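Local atomic coordinates of DELTA1-pyrroline-2-carboxylate reductase (Thermococcus litoralis DSM 5473, PDB entry 6T3E), a protein that reduces the cyclic imine Delta1-pyrroline-2-carboxylate to L-proline, probably with NADH, and binds NADH and L-proline together. Residues Pro229-Gly234 and Ser257-Lys262; Lys262-Val267 and Asn312-Leu317. All blocks are in the same frame, centred on the assembly; numbering follows the deposited sequence.

Interaction 1 of 2, residues Pro229-Gly234 and Ser257-Lys262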
loop_
_atom_site.group_PDB
_atom_site.type_symbol
_atom_site.label_atom_id
_atom_site.label_comp_id
_atom_site.label_asym_id
_atom_site.label_seq_id
_atom_site.Cartn_x
_atom_site.Cartn_y
_atom_site.Cartn_z
ATOM N N PRO B 229 -3.226 27.126 -13.152
ATOM C CA PRO B 229 -2.145 27.951 -12.598
ATOM C C PRO B 229 -2.645 29.164 -11.826
ATOM O O PRO B 229 -3.560 29.870 -12.251
ATOM C CB PRO B 229 -1.361 28.369 -13.845
ATOM C CG PRO B 229 -1.578 27.242 -14.789
ATOM C CD PRO B 229 -2.982 26.772 -14.558
ATOM N N VAL B 230 -2.019 29.387 -10.675
ATOM C CA VAL B 230 -2.233 30.582 -9.874
ATOM C C VAL B 230 -1.023 31.501 -9.919
ATOM O O VAL B 230 -1.180 32.716 -9.721
ATOM C CB VAL B 230 -2.569 30.222 -8.409
ATOM C CG1 VAL B 230 -3.162 31.411 -7.674
ATOM C CG2 VAL B 230 -3.504 29.032 -8.341
ATOM N N VAL B 231 0.168 30.970 -10.183
ATOM C CA VAL B 231 1.399 31.749 -10.212
ATOM C C VAL B 231 1.808 31.942 -11.660
ATOM O O VAL B 231 2.081 30.963 -12.366
ATOM C CB VAL B 231 2.520 31.056 -9.423
ATOM C CG1 VAL B 231 3.751 31.940 -9.392
ATOM C CG2 VAL B 231 2.047 30.740 -8.012
ATOM N N LYS B 232 1.888 33.204 -12.086
ATOM C CA LYS B 232 2.362 33.554 -13.416
ATOM C C LYS B 232 3.850 33.881 -13.371
ATOM O O LYS B 232 4.302 34.669 -12.534
ATOM C CB LYS B 232 1.583 34.751 -13.966
ATOM C CG LYS B 232 0.106 34.483 -14.232
ATOM C CD LYS B 232 -0.514 35.556 -15.147
ATOM C CE LYS B 232 -1.916 35.164 -15.627
ATOM N NZ LYS B 232 -2.944 35.198 -14.540
ATOM N N GLY B 233 4.597 33.322 -14.322
ATOM C CA GLY B 233 6.033 33.529 -14.328
ATOM C C GLY B 233 6.422 34.980 -14.519
ATOM O O GLY B 233 7.442 35.422 -13.984
ATOM N N GLY B 234 5.584 35.756 -15.216
ATOM C CA GLY B 234 5.876 37.161 -15.455
ATOM C C GLY B 234 6.053 37.980 -14.191
ATOM O O GLY B 234 6.633 39.073 -14.245
ATOM N N SER B 257 3.334 27.458 -17.286
ATOM C CA SER B 257 4.498 26.898 -17.961
ATOM C C SER B 257 5.695 27.836 -17.880
ATOM O O SER B 257 6.843 27.376 -17.830
ATOM C CB SER B 257 4.147 26.588 -19.414
ATOM O OG SER B 257 3.038 25.707 -19.479
ATOM N N GLU B 258 5.450 29.146 -17.828
ATOM C CA GLU B 258 6.555 30.098 -17.753
ATOM C C GLU B 258 7.340 29.944 -16.453
ATOM O O GLU B 258 8.573 30.056 -16.452
ATOM C CB GLU B 258 6.024 31.525 -17.897
ATOM C CG GLU B 258 7.076 32.613 -17.727
ATOM C CD GLU B 258 8.153 32.548 -18.790
ATOM O OE1 GLU B 258 7.923 31.898 -19.832
ATOM O OE2 GLU B 258 9.228 33.157 -18.592
ATOM N N THR B 259 6.643 29.689 -15.340
ATOM C CA THR B 259 7.314 29.529 -14.055
ATOM C C THR B 259 8.294 28.355 -14.072
ATOM O O THR B 259 9.441 28.485 -13.621
ATOM C CB THR B 259 6.269 29.338 -12.952
ATOM O OG1 THR B 259 5.442 30.507 -12.863
ATOM C CG2 THR B 259 6.943 29.082 -11.609
ATOM N N VAL B 260 7.870 27.214 -14.621
ATOM C CA VAL B 260 8.730 26.035 -14.642
ATOM C C VAL B 260 9.920 26.256 -15.568
ATOM O O VAL B 260 11.073 26.027 -15.183
ATOM C CB VAL B 260 7.924 24.783 -15.036
ATOM C CG1 VAL B 260 8.772 23.534 -14.877
ATOM C CG2 VAL B 260 6.662 24.674 -14.193
ATOM N N ARG B 261 9.661 26.719 -16.797
ATOM C CA ARG B 261 10.751 26.913 -17.752
ATOM C C ARG B 261 11.772 27.912 -17.236
ATOM O O ARG B 261 12.980 27.729 -17.427
ATOM C CB ARG B 261 10.213 27.375 -19.105
ATOM C CG ARG B 261 11.246 27.282 -20.230
ATOM C CD ARG B 261 11.120 28.420 -21.233
ATOM N NE ARG B 261 11.933 29.589 -20.886
ATOM C CZ ARG B 261 11.432 30.743 -20.452
ATOM N NH1 ARG B 261 10.122 30.876 -20.312
ATOM N NH2 ARG B 261 12.234 31.762 -20.153
ATOM N N LYS B 262 11.304 28.973 -16.576
ATOM C CA LYS B 262 12.169 30.069 -16.157
ATOM C C LYS B 262 13.119 29.682 -15.025
ATOM O O LYS B 262 14.114 30.382 -14.806
ATOM C CB LYS B 262 11.303 31.256 -15.738
ATOM C CG LYS B 262 12.046 32.528 -15.460
ATOM C CD LYS B 262 11.205 33.461 -14.596
ATOM C CE LYS B 262 10.157 34.192 -15.413
ATOM N NZ LYS B 262 10.609 35.579 -15.755
#
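Thr259 OG1, set against the backbone of Gly233, is hydrogen-bonded to OD1 of Asp256, the residue just before helix 257-262. Its 3.3 Å approach to Gly233 N is not a bond, because the angle is poor; that amide bonds to Asp256 OD2 instead. One carboxylate thus joins the helix to the loop 229-234 with both of its oxygens. With OG1 anti to the carbonyl carbon (chi1 -62°), Thr259 turns its hydroxyl towards the loop; Val231 CG1 meets this oxygen at 4.1 Å, the two side chains crossing at about a right angle.

Gly233 opens a short 3-10 turn and rests directly on the helix, its CA 4.2 Å from the CA of Thr259. A side chain on this residue would point at the helix and run into Glu258, whose CG already lies 3.7 Å from Gly233 CA. On the next turn the chi3 bend of Lys262 (-79°) brings CE to 3.3 Å from Gly233 O. A further bend at chi4 turns NZ, which stays 3.6 Å from Gly233 O, a proximity rather than a hydrogen bond.

Along the helix, Glu258 pairs with Arg261 through OE1, a very short and doubtful contact, and more loosely with Lys262, whose NZ is a long 4.0 Å from Glu258 OE2. Val230 touches the bound NADH, so this contact joins a cofactor-lining loop to a helix of the nucleotide-binding domain. With no direct hydrogen bond between the two segments, their polar connection runs through residues just before the helix: the Asp256 carboxylate, and backbone bonds of Val231 with Asp256 and of Val230 and Val231 with Glu254. Van der Waals contact at Gly233 probably limits how closely loop and helix approach.

Interaction 2 of 2, residues Lys262-Val267 and Asn312-Leu317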
loop_
_atom_site.group_PDB
_atom_site.type_symbol
_atom_site.label_atom_id
_atom_site.label_comp_id
_atom_site.label_asym_id
_atom_site.label_seq_id
_atom_site.Cartn_x
_atom_site.Cartn_y
_atom_site.Cartn_z
ATOM N N LYS B 262 11.304 28.973 -16.576
ATOM C CA LYS B 262 12.169 30.069 -16.157
ATOM C C LYS B 262 13.119 29.682 -15.025
ATOM O O LYS B 262 14.114 30.382 -14.806
ATOM C CB LYS B 262 11.303 31.256 -15.738
ATOM C CG LYS B 262 12.046 32.528 -15.460
ATOM C CD LYS B 262 11.205 33.461 -14.596
ATOM C CE LYS B 262 10.157 34.192 -15.413
ATOM N NZ LYS B 262 10.609 35.579 -15.755
ATOM N N SER B 263 12.865 28.580 -14.326
ATOM C CA SER B 263 13.556 28.282 -13.082
ATOM C C SER B 263 14.551 27.143 -13.244
ATOM O O SER B 263 14.489 26.351 -14.189
ATOM C CB SER B 263 12.570 27.915 -11.969
ATOM O OG SER B 263 11.858 29.042 -11.501
ATOM N N LYS B 264 15.471 27.086 -12.283
ATOM C CA LYS B 264 16.353 25.941 -12.091
ATOM C C LYS B 264 15.574 24.908 -11.288
ATOM O O LYS B 264 15.318 25.107 -10.095
ATOM C CB LYS B 264 17.630 26.371 -11.369
ATOM C CG LYS B 264 18.797 25.406 -11.518
ATOM C CD LYS B 264 19.774 25.546 -10.369
ATOM C CE LYS B 264 21.201 25.562 -10.858
ATOM N NZ LYS B 264 22.152 25.746 -9.736
ATOM N N LEU B 265 15.202 23.808 -11.942
ATOM C CA LEU B 265 14.191 22.890 -11.425
ATOM C C LEU B 265 14.825 21.767 -10.607
ATOM O O LEU B 265 15.652 21.002 -11.118
ATOM C CB LEU B 265 13.372 22.328 -12.587
ATOM C CG LEU B 265 12.262 21.329 -12.265
ATOM C CD1 LEU B 265 11.326 21.900 -11.216
ATOM C CD2 LEU B 265 11.493 20.967 -13.529
ATOM N N VAL B 266 14.411 21.645 -9.348
ATOM C CA VAL B 266 14.779 20.523 -8.490
ATOM C C VAL B 266 13.498 19.816 -8.071
ATOM O O VAL B 266 12.520 20.468 -7.686
ATOM C CB VAL B 266 15.595 20.970 -7.258
ATOM C CG1 VAL B 266 15.807 19.802 -6.309
ATOM C CG2 VAL B 266 16.937 21.552 -7.687
ATOM N N VAL B 267 13.505 18.486 -8.144
ATOM C CA VAL B 267 12.336 17.672 -7.843
ATOM C C VAL B 267 12.649 16.786 -6.648
ATOM O O VAL B 267 13.810 16.454 -6.391
ATOM C CB VAL B 267 11.915 16.817 -9.056
ATOM C CG1 VAL B 267 11.613 17.713 -10.256
ATOM C CG2 VAL B 267 12.989 15.806 -9.387
ATOM N N ASN B 312 23.140 34.635 -7.423
ATOM C CA ASN B 312 22.028 35.428 -6.915
ATOM C C ASN B 312 20.921 35.633 -7.936
ATOM O O ASN B 312 19.773 35.874 -7.548
ATOM C CB ASN B 312 22.530 36.789 -6.440
ATOM C CG ASN B 312 22.701 36.848 -4.943
ATOM O OD1 ASN B 312 23.031 35.849 -4.300
ATOM N ND2 ASN B 312 22.466 38.020 -4.373
ATOM N N ARG B 313 21.233 35.569 -9.228
ATOM C CA ARG B 313 20.251 35.973 -10.223
ATOM C C ARG B 313 19.337 34.841 -10.664
ATOM O O ARG B 313 18.247 35.116 -11.176
ATOM C CB ARG B 313 20.962 36.559 -11.451
ATOM C CG ARG B 313 21.998 37.629 -11.115
ATOM C CD ARG B 313 22.069 38.705 -12.198
ATOM N NE ARG B 313 22.577 39.985 -11.697
ATOM C CZ ARG B 313 22.008 40.701 -10.728
ATOM N NH1 ARG B 313 22.545 41.856 -10.350
ATOM N NH2 ARG B 313 20.901 40.268 -10.137
ATOM N N GLU B 314 19.725 33.589 -10.443
ATOM C CA GLU B 314 18.886 32.478 -10.874
ATOM C C GLU B 314 17.606 32.407 -10.044
ATOM O O GLU B 314 17.550 32.862 -8.898
ATOM C CB GLU B 314 19.649 31.146 -10.814
ATOM C CG GLU B 314 20.623 30.967 -9.656
ATOM C CD GLU B 314 21.535 29.749 -9.832
ATOM O OE1 GLU B 314 21.986 29.177 -8.812
ATOM O OE2 GLU B 314 21.801 29.360 -10.991
ATOM N N ILE B 315 16.552 31.879 -10.658
ATOM C CA ILE B 315 15.302 31.590 -9.964
ATOM C C ILE B 315 15.230 30.087 -9.742
ATOM O O ILE B 315 15.288 29.311 -10.704
ATOM C CB ILE B 315 14.083 32.090 -10.750
ATOM C CG1 ILE B 315 14.185 33.596 -10.978
ATOM C CG2 ILE B 315 12.810 31.751 -10.000
ATOM C CD1 ILE B 315 12.936 34.210 -11.492
ATOM N N THR B 316 15.119 29.676 -8.479
ATOM C CA THR B 316 15.127 28.268 -8.105
ATOM C C THR B 316 13.730 27.810 -7.728
ATOM O O THR B 316 13.028 28.492 -6.975
ATOM C CB THR B 316 16.071 28.009 -6.923
ATOM O OG1 THR B 316 15.995 29.101 -5.996
ATOM C CG2 THR B 316 17.507 27.845 -7.405
ATOM N N LEU B 317 13.358 26.625 -8.209
ATOM C CA LEU B 317 12.043 26.046 -7.960
ATOM C C LEU B 317 12.205 24.611 -7.488
ATOM O O LEU B 317 12.734 23.770 -8.222
ATOM C CB LEU B 317 11.170 26.092 -9.218
ATOM C CG LEU B 317 10.064 25.039 -9.289
ATOM C CD1 LEU B 317 9.000 25.318 -8.250
ATOM C CD2 LEU B 317 9.471 25.001 -10.685
#
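Lys264 and Leu265 lie beside Thr316 and Leu317 as neighbouring parallel strands of the eight-stranded, Rossmann-like sheet, and their side chains alternate between its two faces. On one face Leu265 and Leu317 run side by side and point the same way, CD1 of Leu265 meeting CD2 of Leu317 at 3.7 Å. Ser263 joins this apolar row, its CB lying 3.6 Å from Leu317 CB; the hydroxyl sits near the CG2 branch of Ile315 and has a weak hydrogen bond to Thr259 O. Further out, the Ile315 CD1 methyl lies 3.6 Å from CD of Lys262.

The opposite face carries Lys264 and Thr316. The CG of Lys264 is anti to its amide nitrogen (chi1 -161°), and its chain, bent at chi3, passes obliquely by that of Glu314, which is extended beyond CG. Lys264 NZ comes near both carboxylate oxygens, forming a salt bridge with Glu314 OE1 at 3.6 Å and lying 3.8 Å from Glu314 OE2. NZ also has a hydrogen bond to Gly308 O and a second salt bridge to Glu310 OE1, while Glu314 OE1 accepts the amide of Glu310. Replacing Glu314 with an alanine would probably leave the ammonium of Lys264 more reliant on Gly308 and Glu310, and the Glu310 amide without its acceptor.

Backbone bonds fix the register. Lys264 N donates to Ile315 O at 2.7 Å, and Lys264 O receives Leu317 N at 3.1 Å. One residue pair further on, Val266 N donates to Leu317 O at 2.9 Å.

Overall arrangement
From the N terminus, the chain leaves strand 219-222, passes through the loop 229-234, forms strand 241-244 and returns as helix 257-262, where interaction 1 closes a loop of 22 residues. Strand 264-267 follows the helix in the chain, and Lys262 belongs to both contacts. An excursion of 44 residues, half of it helix and including strand 294-297, then ends at strand 316-319, beside strand 264-267, where interaction 2 closes. The two loops follow in series and neither nests nor crosses. Val260 of the helix packs on Leu265 and Leu317, joining the contacts. Together they tie a loop by the bound NADH, through one helix, to the parallel sheet.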